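Local coordinates for fiber protein (Duck adenovirus 1, PDB 6ITX), which forms the trimeric fiber of an avian adenovirus, whose C-terminal head domain, the part described here, probably binds the host-cell receptor, at residues F104-I110 with K121-Y125. Numbering follows the deposited sequence.
Sequences FDSGYEI and KVAGY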
loop_
_atom_site.group_PDB
_atom_site.type_symbol
_atom_site.label_atom_id
_atom_site.label_comp_id
_atom_site.label_asym_id
_atom_site.label_seq_id
_atom_site.Cartn_x
_atom_site.Cartn_y
_atom_site.Cartn_z
ATOM N N PHE A 104 13.595 20.729 -3.070
ATOM C CA PHE A 104 12.799 21.484 -4.043
ATOM C C PHE A 104 13.234 22.945 -4.103
ATOM O O PHE A 104 12.412 23.863 -4.166
ATOM C CB PHE A 104 11.301 21.369 -3.745
ATOM C CG PHE A 104 10.822 19.947 -3.567
ATOM C CD1 PHE A 104 10.822 19.059 -4.636
ATOM C CD2 PHE A 104 10.382 19.497 -2.320
ATOM C CE1 PHE A 104 10.390 17.742 -4.469
ATOM C CE2 PHE A 104 9.951 18.199 -2.149
ATOM C CZ PHE A 104 9.959 17.314 -3.229
ATOM N N ASP A 105 14.548 23.161 -4.067
ATOM C CA ASP A 105 15.139 24.488 -4.198
ATOM C C ASP A 105 15.998 24.607 -5.452
ATOM O O ASP A 105 16.768 25.560 -5.574
ATOM C CB ASP A 105 15.979 24.816 -2.961
ATOM C CG ASP A 105 17.170 23.870 -2.796
ATOM O OD1 ASP A 105 17.339 22.947 -3.633
ATOM O OD2 ASP A 105 17.950 24.054 -1.832
ATOM N N SER A 106 15.891 23.650 -6.374
ATOM C CA SER A 106 16.755 23.521 -7.540
ATOM C C SER A 106 15.983 23.641 -8.852
ATOM O O SER A 106 16.446 23.165 -9.891
ATOM C CB SER A 106 17.500 22.188 -7.453
ATOM O OG SER A 106 17.768 21.613 -8.726
ATOM N N GLY A 107 14.809 24.273 -8.836
ATOM C CA GLY A 107 14.059 24.486 -10.058
ATOM C C GLY A 107 13.234 23.276 -10.445
ATOM O O GLY A 107 13.128 22.285 -9.719
ATOM N N TYR A 108 12.646 23.367 -11.635
ATOM C CA TYR A 108 11.750 22.344 -12.174
ATOM C C TYR A 108 12.345 21.865 -13.496
ATOM O O TYR A 108 12.036 22.387 -14.572
ATOM C CB TYR A 108 10.304 22.908 -12.335
ATOM C CG TYR A 108 9.762 23.487 -11.042
ATOM C CD1 TYR A 108 10.045 24.799 -10.677
ATOM C CD2 TYR A 108 9.011 22.709 -10.163
ATOM C CE1 TYR A 108 9.584 25.328 -9.489
ATOM C CE2 TYR A 108 8.535 23.240 -8.965
ATOM C CZ TYR A 108 8.836 24.552 -8.638
ATOM O OH TYR A 108 8.390 25.104 -7.459
ATOM N N GLU A 109 13.206 20.850 -13.411
ATOM C CA GLU A 109 13.955 20.354 -14.562
ATOM C C GLU A 109 13.672 18.878 -14.864
ATOM O O GLU A 109 14.438 18.230 -15.596
ATOM C CB GLU A 109 15.450 20.591 -14.331
ATOM C CG GLU A 109 15.836 22.068 -14.377
ATOM C CD GLU A 109 16.925 22.433 -13.383
ATOM O OE1 GLU A 109 17.503 21.529 -12.716
ATOM O OE2 GLU A 109 17.203 23.650 -13.273
ATOM N N ILE A 110 12.582 18.336 -14.315
ATOM C CA ILE A 110 12.176 16.950 -14.515
ATOM C C ILE A 110 11.047 16.951 -15.530
ATOM O O ILE A 110 10.127 17.771 -15.428
ATOM C CB ILE A 110 11.743 16.319 -13.183
ATOM C CG1 ILE A 110 12.884 16.447 -12.174
ATOM C CG2 ILE A 110 11.330 14.878 -13.366
ATOM C CD1 ILE A 110 14.143 15.773 -12.623
ATOM N N LYS A 121 7.365 20.537 -16.959
ATOM C CA LYS A 121 8.586 20.333 -16.205
ATOM C C LYS A 121 8.278 20.550 -14.735
ATOM O O LYS A 121 7.594 21.513 -14.373
ATOM C CB LYS A 121 9.720 21.223 -16.727
ATOM C CG LYS A 121 10.018 20.770 -18.181
ATOM C CD LYS A 121 11.015 21.557 -19.000
ATOM C CE LYS A 121 12.413 21.001 -18.799
ATOM N NZ LYS A 121 13.229 21.881 -17.878
ATOM N N VAL A 122 8.722 19.611 -13.910
ATOM C CA VAL A 122 8.322 19.523 -12.516
ATOM C C VAL A 122 9.561 19.226 -11.677
ATOM O O VAL A 122 10.661 19.049 -12.202
ATOM C CB VAL A 122 7.227 18.457 -12.281
ATOM C CG1 VAL A 122 5.984 18.732 -13.169
ATOM C CG2 VAL A 122 7.769 17.069 -12.519
ATOM N N ALA A 123 9.373 19.201 -10.358
ATOM C CA ALA A 123 10.436 18.875 -9.424
ATOM C C ALA A 123 10.052 17.626 -8.644
ATOM O O ALA A 123 8.867 17.379 -8.383
ATOM C CB ALA A 123 10.719 20.035 -8.474
ATOM N N GLY A 124 11.054 16.828 -8.277
ATOM C CA GLY A 124 10.771 15.549 -7.662
ATOM C C GLY A 124 11.874 15.039 -6.762
ATOM O O GLY A 124 13.045 15.415 -6.887
ATOM N N TYR A 125 11.475 14.145 -5.859
ATOM C CA TYR A 125 12.386 13.408 -4.995
ATOM C C TYR A 125 11.899 11.973 -4.878
ATOM O O TYR A 125 10.742 11.737 -4.527
ATOM C CB TYR A 125 12.462 14.033 -3.606
ATOM C CG TYR A 125 13.445 13.322 -2.737
ATOM C CD1 TYR A 125 14.778 13.225 -3.126
ATOM C CD2 TYR A 125 13.061 12.736 -1.534
ATOM C CE1 TYR A 125 15.711 12.573 -2.327
ATOM C CE2 TYR A 125 13.983 12.084 -0.723
ATOM C CZ TYR A 125 15.307 12.009 -1.131
ATOM O OH TYR A 125 16.249 11.363 -0.370
#
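Two residues, Glu-109 and Ile-110, stand opposite the single Val-122 in a classic beta bulge, which lies where a loop passes into strand 110-114. In this fiber head the loop after strand 95-100 runs over strand 118-131 before pairing with it antiparallel.

Backbone bonds fix the join. Ile-110 and Val-122 form a hydrogen-bonded pair: Ile-110 N gives to Val-122 O at 2.9 Å, and Val-122 N returns a bond to Ile-110 O at 2.8 Å. The N of Glu-109, although close to Val-122 O, is too poorly angled to bond. On the same face of the sheet, Ile-110 CB packs against Val-122 CG2, and Ile-110 also rests on Trp-180.

Apolar contacts converge on Ala-123, whose methyl lies between two aromatic rings. With CG anti to the carbonyl carbon (chi1 -55°), the Tyr-108 ring lies alongside strand 118-131, its edge meeting Ala-123 N at CD2 (3.5 Å); Ala-123 CB touches CD2 obliquely at 3.6 Å. The ring also meets that of Tyr-147. Phe-104 presents an edge to the same methyl, CD1 to Ala-123 CB at 4.0 Å. Its CE1 reaches Gly-124 C at 3.8 Å, and CZ meets CB of Tyr-125, whose side chain it crosses at about a right angle. Tyr-125 also packs on Ser-202 of a second subunit.

At the other end, the lysine chain bends at chi3 (90°) and chi4 (-103°), and Lys-121 NZ lies beside the bulge, 3.6 Å from Tyr-108 O and 3.7 Å from Glu-109 CA.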